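Local atomic coordinates of cytochrome C' (Rhodopseudomonas palustris, PDB entry 1MQV), a protein that carries heme c in a four-helix bundle, with a high-spin iron that has no sixth ligand, and is assigned to electron transport, though its exact function is not known. Residues A[16-21]-A[41-46]; A[24-29]-A[100-105]. The protein carries 3 engineered substitutions. All coordinates share one frame; numbering follows the deposited sequence.

Contact 1: residues A[16-21]-A[41-46]. With HEC (heme c), chain C.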
ATOM      1  N   GLY A  16       0.421   4.783   4.206  1.00 21.54           N
ATOM      2  CA  GLY A  16       0.276   4.534   5.638  1.00 21.72           C
ATOM      3  C   GLY A  16      -0.811   5.428   6.241  1.00 25.22           C
ATOM      4  O   GLY A  16      -1.688   4.945   6.992  1.00 24.54           O
ATOM      5  N   GLU A  17      -0.773   6.738   5.938  1.00 22.47           N
ATOM      6  CA  GLU A  17      -1.796   7.648   6.453  1.00 21.63           C
ATOM      7  C   GLU A  17      -3.211   7.266   5.965  1.00 19.98           C
ATOM      8  O   GLU A  17      -4.179   7.429   6.695  1.00 21.90           O
ATOM      9  CB  GLU A  17      -1.469   9.066   6.006  1.00 27.08           C
ATOM     10  CG  GLU A  17      -0.149   9.484   6.613  1.00 25.69           C
ATOM     11  CD  GLU A  17       0.469  10.705   5.960  1.00 60.84           C
ATOM     12  OE1 GLU A  17       0.458  10.797   4.708  1.00 68.79           O
ATOM     13  OE2 GLU A  17       0.988  11.562   6.707  1.00 54.76           O
ATOM     14  N   ALA A  18      -3.338   6.774   4.739  1.00 22.61           N
ATOM     15  CA  ALA A  18      -4.686   6.402   4.252  1.00 23.63           C
ATOM     16  C   ALA A  18      -5.276   5.249   5.057  1.00 26.42           C
ATOM     17  O   ALA A  18      -6.502   5.101   5.097  1.00 24.17           O
ATOM     18  CB  ALA A  18      -4.661   6.023   2.743  1.00 20.58           C
ATOM     19  N   THR A  19      -4.434   4.415   5.666  1.00 22.88           N
ATOM     20  CA  THR A  19      -4.989   3.303   6.453  1.00 22.61           C
ATOM     21  C   THR A  19      -5.419   3.762   7.844  1.00 20.96           C
ATOM     22  O   THR A  19      -6.200   3.084   8.498  1.00 22.39           O
ATOM     23  CB  THR A  19      -4.007   2.101   6.661  1.00 24.83           C
ATOM     24  OG1 THR A  19      -2.917   2.519   7.503  1.00 29.94           O
ATOM     25  CG2 THR A  19      -3.468   1.603   5.347  1.00 23.06           C
ATOM     26  N   LYS A  20      -4.931   4.906   8.306  1.00 21.17           N
ATOM     27  CA  LYS A  20      -5.312   5.350   9.640  1.00 20.22           C
ATOM     28  C   LYS A  20      -6.832   5.488   9.938  1.00 24.69           C
ATOM     29  O   LYS A  20      -7.318   4.939  10.943  1.00 25.61           O
ATOM     30  CB  LYS A  20      -4.556   6.631  10.015  1.00 18.57           C
ATOM     31  CG  LYS A  20      -3.036   6.448  10.101  1.00 23.88           C
ATOM     32  CD  LYS A  20      -2.412   7.583  10.944  1.00 48.21           C
ATOM     33  CE  LYS A  20      -0.884   7.589  10.914  1.00 67.20           C
ATOM     34  NZ  LYS A  20      -0.325   8.120   9.631  1.00 65.63           N
ATOM     35  N   PRO A  21      -7.600   6.194   9.092  1.00 21.77           N
ATOM     36  CA  PRO A  21      -9.037   6.304   9.395  1.00 30.35           C
ATOM     37  C   PRO A  21      -9.720   4.938   9.341  1.00 25.09           C
ATOM     38  O   PRO A  21     -10.707   4.697  10.031  1.00 24.03           O
ATOM     39  CB  PRO A  21      -9.590   7.215   8.281  1.00 28.09           C
ATOM     40  CG  PRO A  21      -8.452   7.781   7.625  1.00 29.95           C
ATOM     41  CD  PRO A  21      -7.277   6.867   7.821  1.00 24.43           C
ATOM     42  N   LEU A  41      -9.222   3.997  -0.018  1.00 19.44           N
ATOM     43  CA  LEU A  41      -8.975   2.908  -0.936  1.00 18.80           C
ATOM     44  C   LEU A  41      -8.461   3.436  -2.283  1.00 20.78           C
ATOM     45  O   LEU A  41      -7.615   2.820  -2.931  1.00 21.26           O
ATOM     46  CB  LEU A  41     -10.271   2.112  -1.133  1.00 21.39           C
ATOM     47  CG  LEU A  41     -10.689   1.367   0.128  1.00 21.19           C
ATOM     48  CD1 LEU A  41     -12.088   0.744  -0.086  1.00 28.34           C
ATOM     49  CD2 LEU A  41      -9.688   0.234   0.372  1.00 23.99           C
ATOM     50  N   ALA A  42      -8.972   4.580  -2.703  1.00 19.45           N
ATOM     51  CA  ALA A  42      -8.578   5.144  -3.985  1.00 20.22           C
ATOM     52  C   ALA A  42      -7.100   5.540  -3.897  1.00 23.01           C
ATOM     53  O   ALA A  42      -6.334   5.310  -4.833  1.00 23.68           O
ATOM     54  CB  ALA A  42      -9.454   6.360  -4.315  1.00 28.75           C
ATOM     55  N   ALA A  43      -6.692   6.088  -2.756  1.00 22.56           N
ATOM     56  CA  ALA A  43      -5.277   6.499  -2.594  1.00 23.73           C
ATOM     57  C   ALA A  43      -4.374   5.295  -2.631  1.00 26.45           C
ATOM     58  O   ALA A  43      -3.330   5.305  -3.302  1.00 25.00           O
ATOM     59  CB  ALA A  43      -5.075   7.201  -1.304  1.00 25.39           C
ATOM     60  N   ILE A  44      -4.767   4.246  -1.906  1.00 23.70           N
ATOM     61  CA  ILE A  44      -3.984   3.008  -1.892  1.00 18.92           C
ATOM     62  C   ILE A  44      -3.857   2.496  -3.328  1.00 21.53           C
ATOM     63  O   ILE A  44      -2.751   2.145  -3.764  1.00 20.91           O
ATOM     64  CB  ILE A  44      -4.654   1.944  -0.945  1.00 17.14           C
ATOM     65  CG1 ILE A  44      -4.503   2.377   0.508  1.00 27.26           C
ATOM     66  CG2 ILE A  44      -4.019   0.549  -1.153  1.00 22.85           C
ATOM     67  CD1 ILE A  44      -5.416   1.576   1.486  1.00 23.05           C
ATOM     68  N   ALA A  45      -4.953   2.474  -4.088  1.00 18.62           N
ATOM     69  CA  ALA A  45      -4.888   1.959  -5.465  1.00 22.59           C
ATOM     70  C   ALA A  45      -4.004   2.820  -6.358  1.00 24.32           C
ATOM     71  O   ALA A  45      -3.190   2.296  -7.109  1.00 23.19           O
ATOM     72  CB  ALA A  45      -6.293   1.836  -6.094  1.00 25.78           C
ATOM     73  N   ASP A  46      -4.181   4.135  -6.296  1.00 23.40           N
ATOM     74  CA  ASP A  46      -3.354   5.039  -7.093  1.00 27.57           C
ATOM     75  C   ASP A  46      -1.855   4.961  -6.724  1.00 24.80           C
ATOM     76  O   ASP A  46      -0.993   4.979  -7.621  1.00 26.38           O
ATOM     77  CB  ASP A  46      -3.848   6.486  -6.935  1.00 22.79           C
ATOM     78  CG  ASP A  46      -5.222   6.706  -7.564  1.00 69.32           C
ATOM     79  OD1 ASP A  46      -5.597   5.927  -8.467  1.00 82.08           O
ATOM     80  OD2 ASP A  46      -5.921   7.664  -7.162  1.00 47.62           O
TER
HETATM   81 FE   HEC C 150       5.013  -0.493   2.390  1.00 22.98          FE
HETATM   82  CHA HEC C 150       7.649   1.423   3.235  1.00 30.81           C
HETATM   83  CHB HEC C 150       3.000   1.426   4.382  1.00 25.45           C
HETATM   84  CHC HEC C 150       2.259  -1.882   0.996  1.00 25.38           C
HETATM   85  CHD HEC C 150       6.969  -2.194  -0.014  1.00 19.77           C
HETATM   86  NA  HEC C 150       5.285   1.138   3.610  1.00 20.82           N
HETATM   87  C1A HEC C 150       6.477   1.767   3.802  1.00 24.93           C
HETATM   88  C2A HEC C 150       6.286   2.840   4.706  1.00 19.12           C
HETATM   89  C3A HEC C 150       4.942   2.862   5.095  1.00 21.06           C
HETATM   90  C4A HEC C 150       4.342   1.766   4.365  1.00 18.34           C
HETATM   91  CMA HEC C 150       4.144   3.709   6.035  1.00 23.52           C
HETATM   92  CAA HEC C 150       7.387   3.750   5.238  1.00 24.96           C
HETATM   93  CBA HEC C 150       7.544   4.938   4.316  1.00 17.59           C
HETATM   94  CGA HEC C 150       8.497   5.985   4.908  1.00 30.40           C
HETATM   95  O1A HEC C 150       7.994   6.979   5.441  1.00 26.20           O
HETATM   96  O2A HEC C 150       9.726   5.793   4.831  1.00 28.51           O
HETATM   97  NB  HEC C 150       3.097  -0.293   2.652  1.00 19.58           N
HETATM   98  C1B HEC C 150       2.407   0.443   3.600  1.00 23.23           C
HETATM   99  C2B HEC C 150       0.961   0.136   3.645  1.00 28.20           C
HETATM  100  C3B HEC C 150       0.755  -0.796   2.704  1.00 21.32           C
HETATM  101  C4B HEC C 150       2.078  -1.038   2.058  1.00 18.90           C
HETATM  102  CMB HEC C 150      -0.036   0.781   4.656  1.00 20.99           C
HETATM  103  CAB HEC C 150      -0.490  -1.474   2.347  1.00 21.14           C
HETATM  104  CBB HEC C 150      -1.695  -0.800   2.094  1.00 23.49           C
HETATM  105  NC  HEC C 150       4.689  -1.691   0.797  1.00 24.39           N
HETATM  106  C1C HEC C 150       3.466  -2.203   0.367  1.00 22.03           C
HETATM  107  C2C HEC C 150       3.625  -3.137  -0.680  1.00 22.29           C
HETATM  108  C3C HEC C 150       4.953  -3.281  -0.986  1.00 22.42           C
HETATM  109  C4C HEC C 150       5.604  -2.345  -0.017  1.00 18.51           C
HETATM  110  CMC HEC C 150       2.483  -4.039  -1.261  1.00 18.74           C
HETATM  111  CAC HEC C 150       5.689  -4.143  -1.900  1.00 22.13           C
HETATM  112  CBC HEC C 150       4.974  -4.679  -3.070  1.00 20.89           C
HETATM  113  ND  HEC C 150       6.928  -0.452   1.711  1.00 21.45           N
HETATM  114  C1D HEC C 150       7.621  -1.256   0.842  1.00 17.95           C
HETATM  115  C2D HEC C 150       9.070  -0.962   0.856  1.00 25.06           C
HETATM  116  C3D HEC C 150       9.221   0.045   1.779  1.00 15.91           C
HETATM  117  C4D HEC C 150       7.898   0.387   2.298  1.00 31.97           C
HETATM  118  CMD HEC C 150      10.046  -1.541  -0.211  1.00 23.54           C
HETATM  119  CAD HEC C 150      10.615   0.770   2.091  1.00 20.21           C
HETATM  120  CBD HEC C 150      10.618   2.014   1.152  1.00 18.57           C
HETATM  121  CGD HEC C 150      11.987   2.687   1.186  1.00 23.04           C
HETATM  122  O1D HEC C 150      12.482   2.829   2.314  1.00 23.67           O
HETATM  123  O2D HEC C 150      12.534   3.038   0.122  1.00 28.62           O
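Thr19, whose methyl faces both Ile44 and the heme, takes hold of Gly16 O twice: its hydroxyl OG1 donates to that oxygen at 2.8 Å, and its backbone N bonds the same Gly16 O at 3.1 Å. OG1 approaches slightly tilted from the carbonyl plane, at a C=O...donor angle of 139°. The bond goes with an OG1 tucked between the backbone N and the carbonyl carbon (chi1 68°), a rotation that leaves CG2 beside the backbone N, turned to the heme and Ile44. From there Thr19 CG2 sits 3.6 Å from the heme methyl CMB and 4.3 Å from Ile44 CD1. With Thr19 replaced by alanine, Gly16 O would probably lose its hydroxyl donor, and a gap would be likely between heme CMB and Ile44 CD1. Gly16 CA itself comes within 3.9 Å of CMB, and a CB on that residue would run into the neighbouring methyl, CMA. One residue before Thr19, Ala18 CB packs against two partners of helix 34-50, 4.2 Å from Ala43 CB and 4.3 Å from Ile44 CG1. The two alanines go with an axis separation of 9.1 Å between the segments, which run nearly antiparallel at 157°. Ala18 O also accepts a hydrogen bond from Ser40 OG, a polar tie to the same helix, while Ile44 reaches onward to Leu85 of helix 75-95. This is the antiparallel helix pairing of the cytochrome c' four-helix bundle, with helix 4-27 also forming a wall of the heme pocket.

Contact 2: residues A[24-29]-A[100-105]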
ATOM      1  N   ALA A  24      -9.090   3.282  12.545  1.00 21.62           N
ATOM      2  CA  ALA A  24      -9.890   3.919  13.601  1.00 27.50           C
ATOM      3  C   ALA A  24     -11.341   3.423  13.595  1.00 27.87           C
ATOM      4  O   ALA A  24     -11.982   3.233  14.648  1.00 25.43           O
ATOM      5  CB  ALA A  24      -9.815   5.466  13.457  1.00 29.14           C
ATOM      6  N   MET A  25     -11.877   3.203  12.409  1.00 23.76           N
ATOM      7  CA  MET A  25     -13.229   2.677  12.321  1.00 25.31           C
ATOM      8  C   MET A  25     -13.245   1.235  12.829  1.00 26.78           C
ATOM      9  O   MET A  25     -14.127   0.860  13.599  1.00 26.50           O
ATOM     10  CB  MET A  25     -13.722   2.719  10.876  1.00 20.41           C
ATOM     11  CG  MET A  25     -14.182   4.082  10.439  1.00 25.64           C
ATOM     12  SD  MET A  25     -14.416   4.157   8.661  1.00 24.27           S
ATOM     13  CE  MET A  25     -14.076   5.956   8.387  1.00 22.09           C
ATOM     14  N   LEU A  26     -12.264   0.428  12.418  1.00 23.35           N
ATOM     15  CA  LEU A  26     -12.238  -0.968  12.842  1.00 21.38           C
ATOM     16  C   LEU A  26     -12.136  -1.045  14.370  1.00 33.99           C
ATOM     17  O   LEU A  26     -12.689  -1.939  14.983  1.00 26.94           O
ATOM     18  CB  LEU A  26     -11.082  -1.685  12.203  1.00 19.23           C
ATOM     19  CG  LEU A  26     -11.178  -1.864  10.698  1.00 20.30           C
ATOM     20  CD1 LEU A  26      -9.848  -2.431  10.253  1.00 25.06           C
ATOM     21  CD2 LEU A  26     -12.344  -2.802  10.315  1.00 24.89           C
ATOM     22  N   LYS A  27     -11.421  -0.101  14.971  1.00 21.79           N
ATOM     23  CA  LYS A  27     -11.285  -0.057  16.431  1.00 28.50           C
ATOM     24  C   LYS A  27     -12.528   0.477  17.149  1.00 36.46           C
ATOM     25  O   LYS A  27     -12.673   0.319  18.364  1.00 38.42           O
ATOM     26  CB  LYS A  27     -10.078   0.808  16.810  1.00 25.94           C
ATOM     27  CG  LYS A  27      -8.770   0.057  16.679  1.00 24.93           C
ATOM     28  CD  LYS A  27      -7.601   0.972  16.429  1.00 44.83           C
ATOM     29  CE  LYS A  27      -7.122   1.624  17.678  1.00 52.07           C
ATOM     30  NZ  LYS A  27      -6.087   2.636  17.336  1.00 42.98           N
ATOM     31  N   GLY A  28     -13.432   1.099  16.407  1.00 29.46           N
ATOM     32  CA  GLY A  28     -14.627   1.655  17.026  1.00 28.33           C
ATOM     33  C   GLY A  28     -14.369   3.042  17.610  1.00 37.36           C
ATOM     34  O   GLY A  28     -15.185   3.591  18.360  1.00 36.43           O
ATOM     35  N   GLU A  29     -13.233   3.618  17.246  1.00 32.53           N
ATOM     36  CA  GLU A  29     -12.839   4.926  17.739  1.00 36.22           C
ATOM     37  C   GLU A  29     -13.198   6.067  16.792  1.00 45.97           C
ATOM     38  O   GLU A  29     -12.929   7.236  17.084  1.00 52.15           O
ATOM     39  CB  GLU A  29     -11.340   4.911  18.045  1.00 32.16           C
ATOM     40  CG  GLU A  29     -10.937   3.662  18.809  1.00 54.82           C
ATOM     41  CD  GLU A  29      -9.533   3.708  19.365  1.00 70.50           C
ATOM     42  OE1 GLU A  29      -8.646   4.291  18.706  1.00 74.40           O
ATOM     43  OE2 GLU A  29      -9.319   3.141  20.459  1.00 56.68           O
ATOM     44  N   ALA A 100     -20.424  -3.189   7.966  1.00 21.33           N
ATOM     45  CA  ALA A 100     -20.336  -4.621   7.964  1.00 26.07           C
ATOM     46  C   ALA A 100     -19.400  -5.141   6.878  1.00 23.06           C
ATOM     47  O   ALA A 100     -18.620  -6.049   7.156  1.00 26.80           O
ATOM     48  CB  ALA A 100     -21.730  -5.225   7.797  1.00 26.10           C
ATOM     49  N   SER A 101     -19.496  -4.598   5.658  1.00 23.08           N
ATOM     50  CA  SER A 101     -18.632  -5.048   4.550  1.00 23.42           C
ATOM     51  C   SER A 101     -17.186  -4.556   4.760  1.00 19.44           C
ATOM     52  O   SER A 101     -16.248  -5.200   4.305  1.00 21.50           O
ATOM     53  CB  SER A 101     -19.190  -4.629   3.161  1.00 23.49           C
ATOM     54  OG  SER A 101     -19.639  -3.294   3.141  1.00 32.51           O
ATOM     55  N   LEU A 102     -17.014  -3.410   5.402  1.00 19.68           N
ATOM     56  CA  LEU A 102     -15.639  -2.991   5.762  1.00 18.27           C
ATOM     57  C   LEU A 102     -15.031  -4.087   6.683  1.00 25.26           C
ATOM     58  O   LEU A 102     -13.914  -4.534   6.454  1.00 20.32           O
ATOM     59  CB  LEU A 102     -15.666  -1.677   6.526  1.00 24.46           C
ATOM     60  CG  LEU A 102     -14.322  -1.327   7.168  1.00 22.18           C
ATOM     61  CD1 LEU A 102     -13.327  -0.984   6.067  1.00 22.95           C
ATOM     62  CD2 LEU A 102     -14.463  -0.135   8.149  1.00 26.46           C
ATOM     63  N   LYS A 103     -15.749  -4.527   7.724  1.00 20.76           N
ATOM     64  CA  LYS A 103     -15.217  -5.574   8.599  1.00 21.98           C
ATOM     65  C   LYS A 103     -15.000  -6.931   7.876  1.00 25.41           C
ATOM     66  O   LYS A 103     -14.052  -7.657   8.150  1.00 22.36           O
ATOM     67  CB  LYS A 103     -16.123  -5.788   9.834  1.00 19.17           C
ATOM     68  CG  LYS A 103     -16.122  -4.570  10.833  1.00 21.57           C
ATOM     69  CD  LYS A 103     -17.230  -4.699  11.823  1.00 36.89           C
ATOM     70  CE  LYS A 103     -17.240  -3.504  12.739  1.00 36.75           C
ATOM     71  NZ  LYS A 103     -18.492  -3.563  13.539  1.00 46.77           N
ATOM     72  N   ALA A 104     -15.851  -7.258   6.930  1.00 24.07           N
ATOM     73  CA  ALA A 104     -15.678  -8.541   6.268  1.00 27.51           C
ATOM     74  C   ALA A 104     -14.613  -8.524   5.175  1.00 27.99           C
ATOM     75  O   ALA A 104     -13.899  -9.506   4.995  1.00 32.17           O
ATOM     76  CB  ALA A 104     -17.008  -8.996   5.659  1.00 29.76           C
ATOM     77  N   ASN A 105     -14.480  -7.392   4.489  1.00 26.90           N
ATOM     78  CA  ASN A 105     -13.596  -7.301   3.323  1.00 20.97           C
ATOM     79  C   ASN A 105     -12.260  -6.563   3.357  1.00 30.06           C
ATOM     80  O   ASN A 105     -11.407  -6.740   2.463  1.00 24.04           O
ATOM     81  CB  ASN A 105     -14.412  -6.763   2.170  1.00 19.03           C
ATOM     82  CG  ASN A 105     -15.549  -7.704   1.813  1.00 27.32           C
ATOM     83  OD1 ASN A 105     -15.327  -8.893   1.658  1.00 35.40           O
ATOM     84  ND2 ASN A 105     -16.764  -7.188   1.720  1.00 29.83           N
TER
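Leu26 and Leu102 meet obliquely, one isobutyl group laid across the other, and this crossing carries most of the contact. The methyl Leu26 CD2 rests 4.0 Å from Leu102 CG and equally 4.0 Å from Leu102 CD2, so it covers the branch point of its partner as well as a methyl. The two leucines get there by different rotations. Leu102 has its CG opposite the backbone N (chi1 169°), and its CB points toward helix 4-27; Leu26 has its CG beside the backbone N (chi1 -67°), starts off to one side and swings its methyls toward helix 99-120. Met25 completes the setting with the root of its side chain: Met25 CB lies 4.0 Å from Leu102 CD2, a methyl thus shared between Met25 and Leu26. The rest of the extended methionine leads off to Val36 and Val37 of helix 34-50. On the outer flank, the aliphatic part of Lys103 lies beside Leu26, with Lys103 CG 4.2 Å from Leu26 CD2, while its NZ makes a long, weak ion pair with Glu99. Leu102 also touches Ile96 and the engineered Trp32. Just after Lys27, helix 4-27 ends in a Schellman motif: Glu29 N bonds Ala24 O at 2.9 Å, and Gly28, at positive phi, makes the turn without a side chain to jam against the preceding carbonyl. Lys27 NZ and Glu29 OE1 form a salt bridge along this end. Between the two segments the chemistry is purely apolar, which suggests that shape and the burial of Leu102 and Met25, rather than directional bonds, probably set how the helix ends meet.

In the fold
Both contacts use helix 4-27, contact 1 just past its middle and contact 2 at its last turn, and their centres lie 15 Å apart. The helix thus packs first on helix 34-50, its sequence neighbour, and then on helix 99-120, the last of the bundle. Along the chain the segments alternate, 16-21, 24-29, 41-46 and 100-105, so the two pairings interlock in sequence. Contact 1, centred about 7 Å from the centre of the chain, borders the heme; contact 2, centred about 18 Å from that point, lies toward one end of the bundle. Together they join the first helix to two others, the second of which bears the heme-binding Cys113, Cys116 and His117.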